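Local coordinates for protein Afp3 (Serratia entomophila, PDB 6RBN) that probably forms part of the helical sheath around the inner tube of the anti-feeding prophage, a contractile injection system, at residues D[30-35]-D[157-162]; D[108-113]-D[266-271]; D[34-39]-D[126-131]; D[184-189]-D[273-278]. All coordinates share one frame; numbering follows the deposited sequence.

Contact 1: D[30-35]-D[157-162]; sequences PLFVAR and ASPDPD
Phe32 sits on strand 31-34 with CG anti to its carbonyl carbon, and its side chain crosses the ring of Pro159 at about a right angle. CB lies 3.7 Å from Pro159 CD, and CG comes near Pro159 CG. Further along one side of the ring, Phe32 CD1 packs against Pro159 CG at 3.6 Å and also borders the carbonyl oxygen of Ala157. At CE1 the ring reaches the methyl of Ala157, 4.4 Å to its CB. Pro30 CB lies over one face, offset toward the rim, and Tyr118 of helix 111-120 meets the ring edge to face. A large flat side chain suits this buried site, where compact prolines and alanines close round it. Beyond it the small CB of Ala34 rests 4.0 Å from Pro159 CG, and Val33 CB faces Ser158 CB.

The polar end belongs to Arg35, whose chain runs extended from CG to NE. Its NH1 forms a salt bridge with OD2 of Asp160 at 2.8 Å, although the N-H...O angle is only 121°, so the hydrogen bond is weak; guanidinium and carboxylate planes lie 51° apart. NH2 makes a longer ion pair with Asp162 OD2, 3.7 Å away and near the guanidinium plane. Tyr165 adds a cation-pi contact. The positive charge probably helps keep the buried Asp160 ionised. The same Asp160 OD2 accepts the backbone N-H of Asp162 at 3.2 Å, from above the carboxylate plane, and so closes an Asx turn just ahead of helix 163-172, tied by a salt-bridge network to the residue following strand 31-34.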
# COMPACT_ATOMS: atom_id res chain seq x y z
N PRO D 30 -39.90 -17.92 -49.46
CA PRO D 30 -40.86 -17.73 -50.54
C PRO D 30 -42.20 -18.43 -50.29
O PRO D 30 -42.36 -19.22 -49.36
CB PRO D 30 -40.14 -18.36 -51.74
CG PRO D 30 -39.30 -19.40 -51.13
CD PRO D 30 -38.86 -18.90 -49.81
N LEU D 31 -43.16 -18.12 -51.17
CA LEU D 31 -44.50 -18.71 -51.14
C LEU D 31 -44.84 -19.21 -52.55
O LEU D 31 -45.41 -18.48 -53.36
CB LEU D 31 -45.53 -17.70 -50.65
CG LEU D 31 -46.98 -18.19 -50.59
CD1 LEU D 31 -47.17 -19.31 -49.61
CD2 LEU D 31 -47.92 -17.06 -50.31
N PHE D 32 -44.51 -20.46 -52.83
CA PHE D 32 -44.71 -20.99 -54.17
C PHE D 32 -46.19 -21.32 -54.38
O PHE D 32 -46.74 -22.21 -53.72
CB PHE D 32 -43.85 -22.23 -54.39
CG PHE D 32 -42.39 -21.96 -54.30
CD1 PHE D 32 -41.73 -21.28 -55.31
CD2 PHE D 32 -41.66 -22.39 -53.21
CE1 PHE D 32 -40.39 -21.03 -55.23
CE2 PHE D 32 -40.31 -22.15 -53.14
CZ PHE D 32 -39.68 -21.46 -54.15
N VAL D 33 -46.82 -20.59 -55.29
CA VAL D 33 -48.21 -20.82 -55.67
C VAL D 33 -48.18 -21.64 -56.95
O VAL D 33 -47.90 -21.12 -58.03
CB VAL D 33 -48.98 -19.51 -55.84
CG1 VAL D 33 -50.40 -19.79 -56.29
CG2 VAL D 33 -48.97 -18.72 -54.55
N ALA D 34 -48.46 -22.94 -56.84
CA ALA D 34 -48.44 -23.82 -57.99
C ALA D 34 -49.46 -24.93 -57.76
O ALA D 34 -50.23 -24.91 -56.79
CB ALA D 34 -47.03 -24.37 -58.24
N ARG D 35 -49.47 -25.91 -58.66
CA ARG D 35 -50.44 -27.00 -58.62
C ARG D 35 -49.89 -28.16 -57.79
O ARG D 35 -49.50 -29.22 -58.30
CB ARG D 35 -50.80 -27.45 -60.03
CG ARG D 35 -51.56 -26.43 -60.85
CD ARG D 35 -51.92 -27.01 -62.20
NE ARG D 35 -52.71 -26.08 -63.01
CZ ARG D 35 -52.20 -25.21 -63.87
NH1 ARG D 35 -50.89 -25.15 -64.05
NH2 ARG D 35 -53.00 -24.41 -64.56
N ALA D 157 -42.84 -15.47 -56.01
CA ALA D 157 -42.24 -16.41 -56.97
C ALA D 157 -43.10 -17.64 -57.28
O ALA D 157 -42.77 -18.75 -56.87
CB ALA D 157 -40.85 -16.85 -56.49
N SER D 158 -44.22 -17.44 -57.98
CA SER D 158 -45.10 -18.57 -58.33
C SER D 158 -44.54 -19.39 -59.49
O SER D 158 -44.44 -18.88 -60.61
CB SER D 158 -46.49 -18.07 -58.69
OG SER D 158 -46.47 -17.37 -59.92
N PRO D 159 -44.17 -20.68 -59.28
CA PRO D 159 -43.46 -21.50 -60.29
C PRO D 159 -44.35 -22.37 -61.19
O PRO D 159 -44.35 -23.60 -61.11
CB PRO D 159 -42.55 -22.36 -59.41
CG PRO D 159 -43.40 -22.62 -58.20
CD PRO D 159 -44.25 -21.39 -57.99
N ASP D 160 -45.09 -21.75 -62.10
CA ASP D 160 -45.99 -22.58 -62.89
C ASP D 160 -45.77 -22.35 -64.38
O ASP D 160 -45.60 -21.21 -64.82
CB ASP D 160 -47.44 -22.28 -62.52
CG ASP D 160 -48.41 -23.28 -63.09
OD1 ASP D 160 -48.46 -24.42 -62.57
OD2 ASP D 160 -49.13 -22.94 -64.05
N PRO D 161 -45.77 -23.42 -65.19
CA PRO D 161 -45.46 -23.25 -66.62
C PRO D 161 -46.58 -22.64 -67.43
O PRO D 161 -46.32 -22.17 -68.55
CB PRO D 161 -45.16 -24.67 -67.08
CG PRO D 161 -45.91 -25.53 -66.15
CD PRO D 161 -45.86 -24.84 -64.83
N ASP D 162 -47.82 -22.62 -66.93
CA ASP D 162 -48.91 -22.01 -67.68
C ASP D 162 -48.79 -20.50 -67.62
O ASP D 162 -48.33 -19.93 -66.63
CB ASP D 162 -50.25 -22.47 -67.11
CG ASP D 162 -51.43 -22.16 -68.02
OD1 ASP D 162 -51.22 -21.62 -69.13
OD2 ASP D 162 -52.57 -22.46 -67.63

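Contact 2: D[108-113]-D[266-271]; sequences DPTASV and LSLPPS
The carboxylate of Asp108 is the flat side-chain group of this contact, and it takes part through one corner: OD2 lies 3.3 Å from the methyl CD2 of Leu266. With CG anti to the backbone N (chi1 -172°), the acid side chain crosses Leu266 at about a right angle. This is a polar atom set beside a hydrocarbon rather than a bond, at an exposed position where water can reach an acid. No aromatic ring joins in; the rest is branched aliphatic packing.

The other methyl of Leu266, CD1, also meets segment 108-113. CG stands between the backbone N and the carbonyl carbon (chi1 56°), and CD1 touches Thr110 CG2 and Val113 CG1, each at 4.2 Å. Leu266 and Val113 approach tip to tip, whereas Thr110 and Leu266 slide past each other in opposite directions.

Both leucines belong to strand 266-268, which lies at the edge, within this chain, of a small antiparallel sheet and pairs with strand 211-213; they fall in the subtilisin-like sequence family of tail sheath proteins. Strand alternation puts Leu266 and Leu268 on the side that meets segment 108-113, while Ser267 points away from it.

Leu268, the buried member, carries CG anti to its carbonyl carbon and forks between two neighbours. CD2 fits against Thr110 CB at 3.7 Å, and CD1 meets Val113 CG1 at 4.0 Å, the two side chains crossing obliquely. Thr110, just before helix 111-120, suits a partly exposed site because it pairs a methyl for the leucines with a hydroxyl. Val113 has CG1 anti to the backbone N (chi1 179°), and this one methyl touches both leucines.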
# COMPACT_ATOMS: atom_id res chain seq x y z
N ASP D 108 -48.04 -32.77 -67.95
CA ASP D 108 -47.00 -33.28 -67.06
C ASP D 108 -46.98 -32.45 -65.78
O ASP D 108 -46.92 -31.21 -65.85
CB ASP D 108 -45.64 -33.24 -67.75
CG ASP D 108 -44.57 -33.93 -66.94
OD1 ASP D 108 -44.55 -35.18 -66.93
OD2 ASP D 108 -43.77 -33.22 -66.30
N PRO D 109 -47.03 -33.09 -64.61
CA PRO D 109 -46.97 -32.33 -63.36
C PRO D 109 -45.56 -31.82 -63.10
O PRO D 109 -44.59 -32.59 -63.10
CB PRO D 109 -47.39 -33.37 -62.30
CG PRO D 109 -48.11 -34.42 -63.08
CD PRO D 109 -47.41 -34.49 -64.39
N THR D 110 -45.45 -30.51 -62.88
CA THR D 110 -44.16 -29.85 -62.75
C THR D 110 -44.00 -29.11 -61.42
O THR D 110 -42.97 -28.45 -61.22
CB THR D 110 -43.95 -28.86 -63.90
OG1 THR D 110 -45.00 -27.89 -63.89
CG2 THR D 110 -43.93 -29.57 -65.24
N ALA D 111 -44.97 -29.20 -60.52
CA ALA D 111 -44.87 -28.49 -59.26
C ALA D 111 -43.92 -29.18 -58.29
O ALA D 111 -43.23 -28.50 -57.52
CB ALA D 111 -46.25 -28.34 -58.62
N SER D 112 -43.86 -30.50 -58.32
CA SER D 112 -42.91 -31.22 -57.48
C SER D 112 -41.49 -31.17 -58.03
O SER D 112 -40.54 -31.31 -57.26
CB SER D 112 -43.35 -32.68 -57.32
OG SER D 112 -42.41 -33.40 -56.54
N VAL D 113 -41.34 -31.00 -59.34
CA VAL D 113 -40.01 -30.86 -59.93
C VAL D 113 -39.43 -29.50 -59.60
O VAL D 113 -38.22 -29.37 -59.37
CB VAL D 113 -40.10 -31.11 -61.45
CG1 VAL D 113 -38.74 -30.95 -62.13
CG2 VAL D 113 -40.67 -32.49 -61.73
N LEU D 266 -38.84 -31.06 -69.98
CA LEU D 266 -39.89 -30.14 -69.55
C LEU D 266 -39.29 -28.78 -69.22
O LEU D 266 -38.22 -28.69 -68.61
CB LEU D 266 -40.65 -30.72 -68.35
CG LEU D 266 -39.93 -31.15 -67.07
CD1 LEU D 266 -39.87 -30.05 -66.03
CD2 LEU D 266 -40.57 -32.40 -66.49
N SER D 267 -39.98 -27.72 -69.64
CA SER D 267 -39.50 -26.36 -69.48
C SER D 267 -40.17 -25.73 -68.26
O SER D 267 -41.40 -25.68 -68.19
CB SER D 267 -39.78 -25.53 -70.73
OG SER D 267 -41.17 -25.35 -70.91
N LEU D 268 -39.37 -25.26 -67.33
CA LEU D 268 -39.85 -24.64 -66.11
C LEU D 268 -39.62 -23.14 -66.13
O LEU D 268 -38.61 -22.68 -66.68
CB LEU D 268 -39.16 -25.23 -64.88
CG LEU D 268 -39.61 -26.64 -64.52
CD1 LEU D 268 -38.79 -27.20 -63.39
CD2 LEU D 268 -41.06 -26.58 -64.14
N PRO D 269 -40.53 -22.36 -65.56
CA PRO D 269 -40.24 -20.96 -65.31
C PRO D 269 -39.19 -20.83 -64.23
O PRO D 269 -39.18 -21.60 -63.26
CB PRO D 269 -41.59 -20.39 -64.86
CG PRO D 269 -42.31 -21.55 -64.31
CD PRO D 269 -41.89 -22.72 -65.13
N PRO D 270 -38.27 -19.87 -64.35
CA PRO D 270 -37.07 -19.87 -63.51
C PRO D 270 -37.26 -19.37 -62.09
O PRO D 270 -36.28 -19.32 -61.35
CB PRO D 270 -36.12 -18.94 -64.28
CG PRO D 270 -37.02 -18.01 -64.98
CD PRO D 270 -38.24 -18.79 -65.35
N SER D 271 -38.48 -19.02 -61.66
CA SER D 271 -38.67 -18.38 -60.36
C SER D 271 -38.42 -19.32 -59.19
O SER D 271 -38.07 -18.86 -58.10
CB SER D 271 -40.07 -17.80 -60.26
OG SER D 271 -40.21 -16.69 -61.12

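Contact 3: D[34-39]-D[126-131]; sequences ARFTPL and CYLYPL
Next to the parallel pair of strands 31-34 and 127-130, the chain makes an inverse gamma turn centred on Arg35 and brings Phe36 onto Leu128 and Pro130. These three residues bury the largest areas in the contact. Phe36 has CG anti to its carbonyl carbon, and this chi1 of -63° swings the ring toward Leu128. The methyl CD1 of Leu128 stands 4.0 Å from the ring centroid and only 4° off the normal, a CH-pi contact over the middle of one face. Its other methyl, CD2, reaches outward to the rim, 3.6 Å from Phe36 CZ. A forked leucine can thus cover centre and rim together.

Pro130 approaches from the backbone end: its CB lies 4.0 Å from Phe36 CB and 3.4 Å from Phe36 O, while Pro130 CA and Tyr129 O border the ring near its plane. The compact ring of Pro130 offers apolar surface to Phe36 CB. Leu115 of helix 111-120 also packs on Phe36. Ala34 O weakly accepts the N-H of Phe36 across the turn, and it also accepts a straight bond from Leu131, the residue following strand 127-130: Leu131 N donates to Ala34 O at 3.1 Å, in the carbonyl plane, with an N-H...O angle of 179°.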
# COMPACT_ATOMS: atom_id res chain seq x y z
N ALA D 34 -48.46 -22.94 -56.84
CA ALA D 34 -48.44 -23.82 -57.99
C ALA D 34 -49.46 -24.93 -57.76
O ALA D 34 -50.23 -24.91 -56.79
CB ALA D 34 -47.03 -24.37 -58.24
N ARG D 35 -49.47 -25.91 -58.66
CA ARG D 35 -50.44 -27.00 -58.62
C ARG D 35 -49.89 -28.16 -57.79
O ARG D 35 -49.50 -29.22 -58.30
CB ARG D 35 -50.80 -27.45 -60.03
CG ARG D 35 -51.56 -26.43 -60.85
CD ARG D 35 -51.92 -27.01 -62.20
NE ARG D 35 -52.71 -26.08 -63.01
CZ ARG D 35 -52.20 -25.21 -63.87
NH1 ARG D 35 -50.89 -25.15 -64.05
NH2 ARG D 35 -53.00 -24.41 -64.56
N PHE D 36 -49.85 -27.95 -56.48
CA PHE D 36 -49.41 -28.98 -55.56
C PHE D 36 -50.59 -29.86 -55.18
O PHE D 36 -51.68 -29.36 -54.89
CB PHE D 36 -48.78 -28.37 -54.31
CG PHE D 36 -47.55 -27.57 -54.59
CD1 PHE D 36 -46.35 -28.20 -54.87
CD2 PHE D 36 -47.59 -26.19 -54.55
CE1 PHE D 36 -45.22 -27.46 -55.13
CE2 PHE D 36 -46.45 -25.45 -54.80
CZ PHE D 36 -45.27 -26.09 -55.09
N THR D 37 -50.37 -31.17 -55.18
CA THR D 37 -51.44 -32.11 -54.89
C THR D 37 -51.23 -32.69 -53.50
O THR D 37 -50.26 -33.43 -53.28
CB THR D 37 -51.48 -33.24 -55.92
OG1 THR D 37 -50.25 -33.97 -55.88
CG2 THR D 37 -51.66 -32.66 -57.31
N PRO D 38 -52.09 -32.38 -52.53
CA PRO D 38 -51.91 -32.91 -51.18
C PRO D 38 -52.25 -34.39 -51.10
O PRO D 38 -52.89 -34.96 -51.97
CB PRO D 38 -52.90 -32.08 -50.35
CG PRO D 38 -53.17 -30.86 -51.16
CD PRO D 38 -53.12 -31.33 -52.58
N LEU D 39 -51.78 -35.00 -50.01
CA LEU D 39 -52.17 -36.37 -49.70
C LEU D 39 -53.40 -36.39 -48.79
O LEU D 39 -54.43 -36.98 -49.14
CB LEU D 39 -51.00 -37.12 -49.05
CG LEU D 39 -49.83 -37.41 -49.98
CD1 LEU D 39 -48.68 -38.02 -49.22
CD2 LEU D 39 -50.29 -38.34 -51.09
N CYS D 126 -39.80 -22.29 -46.92
CA CYS D 126 -40.54 -22.67 -48.13
C CYS D 126 -42.04 -22.88 -47.95
O CYS D 126 -42.51 -24.03 -47.97
CB CYS D 126 -39.91 -23.92 -48.74
SG CYS D 126 -40.48 -24.37 -50.39
N TYR D 127 -42.80 -21.83 -47.69
CA TYR D 127 -44.25 -21.93 -47.61
C TYR D 127 -44.85 -22.26 -48.97
O TYR D 127 -44.36 -21.83 -50.02
CB TYR D 127 -44.85 -20.63 -47.07
CG TYR D 127 -44.55 -20.41 -45.61
CD1 TYR D 127 -45.35 -20.98 -44.63
CD2 TYR D 127 -43.46 -19.67 -45.22
CE1 TYR D 127 -45.07 -20.79 -43.30
CE2 TYR D 127 -43.17 -19.48 -43.89
CZ TYR D 127 -43.97 -20.04 -42.93
OH TYR D 127 -43.69 -19.85 -41.61
N LEU D 128 -45.91 -23.07 -48.96
CA LEU D 128 -46.60 -23.49 -50.17
C LEU D 128 -48.08 -23.17 -50.08
O LEU D 128 -48.68 -23.26 -49.00
CB LEU D 128 -46.46 -24.99 -50.44
CG LEU D 128 -45.08 -25.59 -50.68
CD1 LEU D 128 -45.24 -27.07 -50.99
CD2 LEU D 128 -44.35 -24.88 -51.79
N TYR D 129 -48.67 -22.80 -51.21
CA TYR D 129 -50.12 -22.60 -51.32
C TYR D 129 -50.64 -23.38 -52.51
O TYR D 129 -50.52 -22.92 -53.66
CB TYR D 129 -50.45 -21.11 -51.46
CG TYR D 129 -51.94 -20.84 -51.55
CD1 TYR D 129 -52.74 -20.96 -50.43
CD2 TYR D 129 -52.52 -20.46 -52.74
CE1 TYR D 129 -54.10 -20.71 -50.50
CE2 TYR D 129 -53.87 -20.20 -52.82
CZ TYR D 129 -54.65 -20.33 -51.69
OH TYR D 129 -56.00 -20.08 -51.76
N PRO D 130 -51.23 -24.56 -52.30
CA PRO D 130 -51.77 -25.33 -53.43
C PRO D 130 -53.02 -24.70 -54.03
O PRO D 130 -54.05 -24.57 -53.36
CB PRO D 130 -52.06 -26.70 -52.81
CG PRO D 130 -52.25 -26.43 -51.37
CD PRO D 130 -51.34 -25.29 -51.03
N LEU D 131 -52.92 -24.31 -55.29
CA LEU D 131 -54.00 -23.63 -56.01
C LEU D 131 -54.17 -24.34 -57.34
O LEU D 131 -53.31 -24.23 -58.21
CB LEU D 131 -53.66 -22.14 -56.17
CG LEU D 131 -54.64 -21.07 -56.65
CD1 LEU D 131 -54.65 -20.95 -58.15
CD2 LEU D 131 -56.03 -21.36 -56.13

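Contact 4: D[184-189]-D[273-278]; sequences FLLADS and LIAGVY
A beta strand packs here on a helix: strand 185-188, paired in parallel with strand 204-207, lies against helical residues 273-278, part of helix 271-284, the axes of these two short segments 10.1 Å apart and running at 145° to each other. Leu186 is the side chain that bridges the gap. Its CB points toward the helix, and the side chain continues the same way to meet Tyr278 tip to tip. The methyl CD2 rests 3.6 Å from Tyr278 CE2 and also touches the phenol oxygen.

Phe184, just before the strand, points to the same side as Leu186 and crosses Tyr278 at about a right angle. The two rings meet at their edges, with Phe184 CE2 4.1 Å from Tyr278 CE2. A tyrosine suits this buried place because its ring is apolar toward Leu186 and Phe184, while its hydroxyl is satisfied by a hydrogen bond with Tyr207 OH of strand 204-207. Ile347 of helix 347-364 packs on both aromatic side chains.

One turn back along the helix, the small Ala275 lets the strand side chain come close to the helix backbone. Leu186 CD1 lies 4.1 Å from Ala275 CB and 4.0 Å from Ala275 N.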
# COMPACT_ATOMS: atom_id res chain seq x y z
N PHE D 184 -41.59 -9.27 -52.10
CA PHE D 184 -40.80 -9.08 -53.31
C PHE D 184 -41.22 -10.15 -54.30
O PHE D 184 -40.98 -11.34 -54.07
CB PHE D 184 -39.31 -9.16 -53.00
CG PHE D 184 -38.43 -8.69 -54.12
CD1 PHE D 184 -38.25 -7.34 -54.35
CD2 PHE D 184 -37.79 -9.59 -54.94
CE1 PHE D 184 -37.44 -6.89 -55.37
CE2 PHE D 184 -36.98 -9.16 -55.97
CZ PHE D 184 -36.81 -7.80 -56.18
N LEU D 185 -41.85 -9.73 -55.39
CA LEU D 185 -42.35 -10.66 -56.40
C LEU D 185 -41.26 -11.02 -57.39
O LEU D 185 -40.50 -10.16 -57.84
CB LEU D 185 -43.54 -10.04 -57.13
CG LEU D 185 -44.22 -10.84 -58.25
CD1 LEU D 185 -44.81 -12.12 -57.72
CD2 LEU D 185 -45.29 -10.00 -58.90
N LEU D 186 -41.17 -12.31 -57.72
CA LEU D 186 -40.26 -12.80 -58.75
C LEU D 186 -41.10 -13.26 -59.93
O LEU D 186 -41.49 -14.42 -60.02
CB LEU D 186 -39.39 -13.93 -58.21
CG LEU D 186 -38.40 -13.56 -57.12
CD1 LEU D 186 -37.66 -14.78 -56.63
CD2 LEU D 186 -37.43 -12.52 -57.64
N ALA D 187 -41.37 -12.33 -60.84
CA ALA D 187 -42.18 -12.63 -62.01
C ALA D 187 -41.34 -13.25 -63.11
O ALA D 187 -40.11 -13.33 -63.02
CB ALA D 187 -42.87 -11.36 -62.51
N ASP D 188 -42.01 -13.70 -64.16
CA ASP D 188 -41.36 -14.38 -65.27
C ASP D 188 -41.89 -13.81 -66.58
O ASP D 188 -43.10 -13.74 -66.78
CB ASP D 188 -41.62 -15.88 -65.22
CG ASP D 188 -40.91 -16.54 -64.08
OD1 ASP D 188 -39.79 -16.12 -63.75
OD2 ASP D 188 -41.50 -17.45 -63.46
N SER D 189 -40.97 -13.42 -67.46
CA SER D 189 -41.38 -12.91 -68.75
C SER D 189 -41.84 -14.06 -69.64
O SER D 189 -41.51 -15.23 -69.42
CB SER D 189 -40.24 -12.15 -69.41
OG SER D 189 -40.65 -11.64 -70.66
N LEU D 273 -36.02 -21.47 -59.14
CA LEU D 273 -34.57 -21.58 -59.00
C LEU D 273 -33.98 -20.28 -58.48
O LEU D 273 -33.02 -20.30 -57.70
CB LEU D 273 -33.94 -21.95 -60.34
CG LEU D 273 -33.98 -23.40 -60.84
CD1 LEU D 273 -35.33 -23.78 -61.42
CD2 LEU D 273 -32.88 -23.61 -61.86
N ILE D 274 -34.52 -19.14 -58.91
CA ILE D 274 -33.98 -17.85 -58.48
C ILE D 274 -34.33 -17.58 -57.02
O ILE D 274 -33.57 -16.94 -56.28
CB ILE D 274 -34.49 -16.73 -59.42
CG1 ILE D 274 -34.07 -17.03 -60.85
CG2 ILE D 274 -33.91 -15.39 -59.05
CD1 ILE D 274 -32.58 -17.13 -61.05
N ALA D 275 -35.47 -18.11 -56.56
CA ALA D 275 -35.79 -18.05 -55.13
C ALA D 275 -34.82 -18.89 -54.31
O ALA D 275 -34.59 -18.61 -53.13
CB ALA D 275 -37.23 -18.50 -54.90
N GLY D 276 -34.25 -19.93 -54.92
CA GLY D 276 -33.20 -20.67 -54.26
C GLY D 276 -31.90 -19.90 -54.17
O GLY D 276 -31.24 -19.91 -53.13
N VAL D 277 -31.52 -19.21 -55.25
CA VAL D 277 -30.20 -18.57 -55.26
C VAL D 277 -30.21 -17.26 -54.49
O VAL D 277 -29.15 -16.68 -54.25
CB VAL D 277 -29.70 -18.36 -56.70
CG1 VAL D 277 -29.76 -19.66 -57.49
CG2 VAL D 277 -30.46 -17.25 -57.39
N TYR D 278 -31.39 -16.76 -54.12
CA TYR D 278 -31.42 -15.64 -53.18
C TYR D 278 -31.01 -16.10 -51.79
O TYR D 278 -30.26 -15.41 -51.10
CB TYR D 278 -32.80 -14.98 -53.13
CG TYR D 278 -33.17 -14.10 -54.30
CD1 TYR D 278 -32.31 -13.93 -55.38
CD2 TYR D 278 -34.33 -13.36 -54.27
CE1 TYR D 278 -32.66 -13.11 -56.43
CE2 TYR D 278 -34.67 -12.53 -55.31
CZ TYR D 278 -33.83 -12.41 -56.38
OH TYR D 278 -34.17 -11.58 -57.42

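In the fold
Contact 4 is the most central, contacts 1 and 3 are also buried, and contact 2 alone is a surface contact. Contacts 1 and 3 share Ala34 and Arg35 and use the same sheet: segment 157-162 packs against strand 31-34, and strand 127-130 pairs with it. Helix 271-284 connects contacts 1 and 4, since Phe32 and Ala157 touch Ala275. Ser271 belongs to contact 2, and its OG probably hydrogen-bonds to Asp188 OD1 and Leu186 O of segment 184-189 in contact 4. Contacts 3 and 4 stay separate, their centres about 17 Å apart. Chemically, contact 1 joins apolar packing to a salt-bridge network, contact 3 adds a backbone bond, and contacts 2 and 4 rest on side-chain packing.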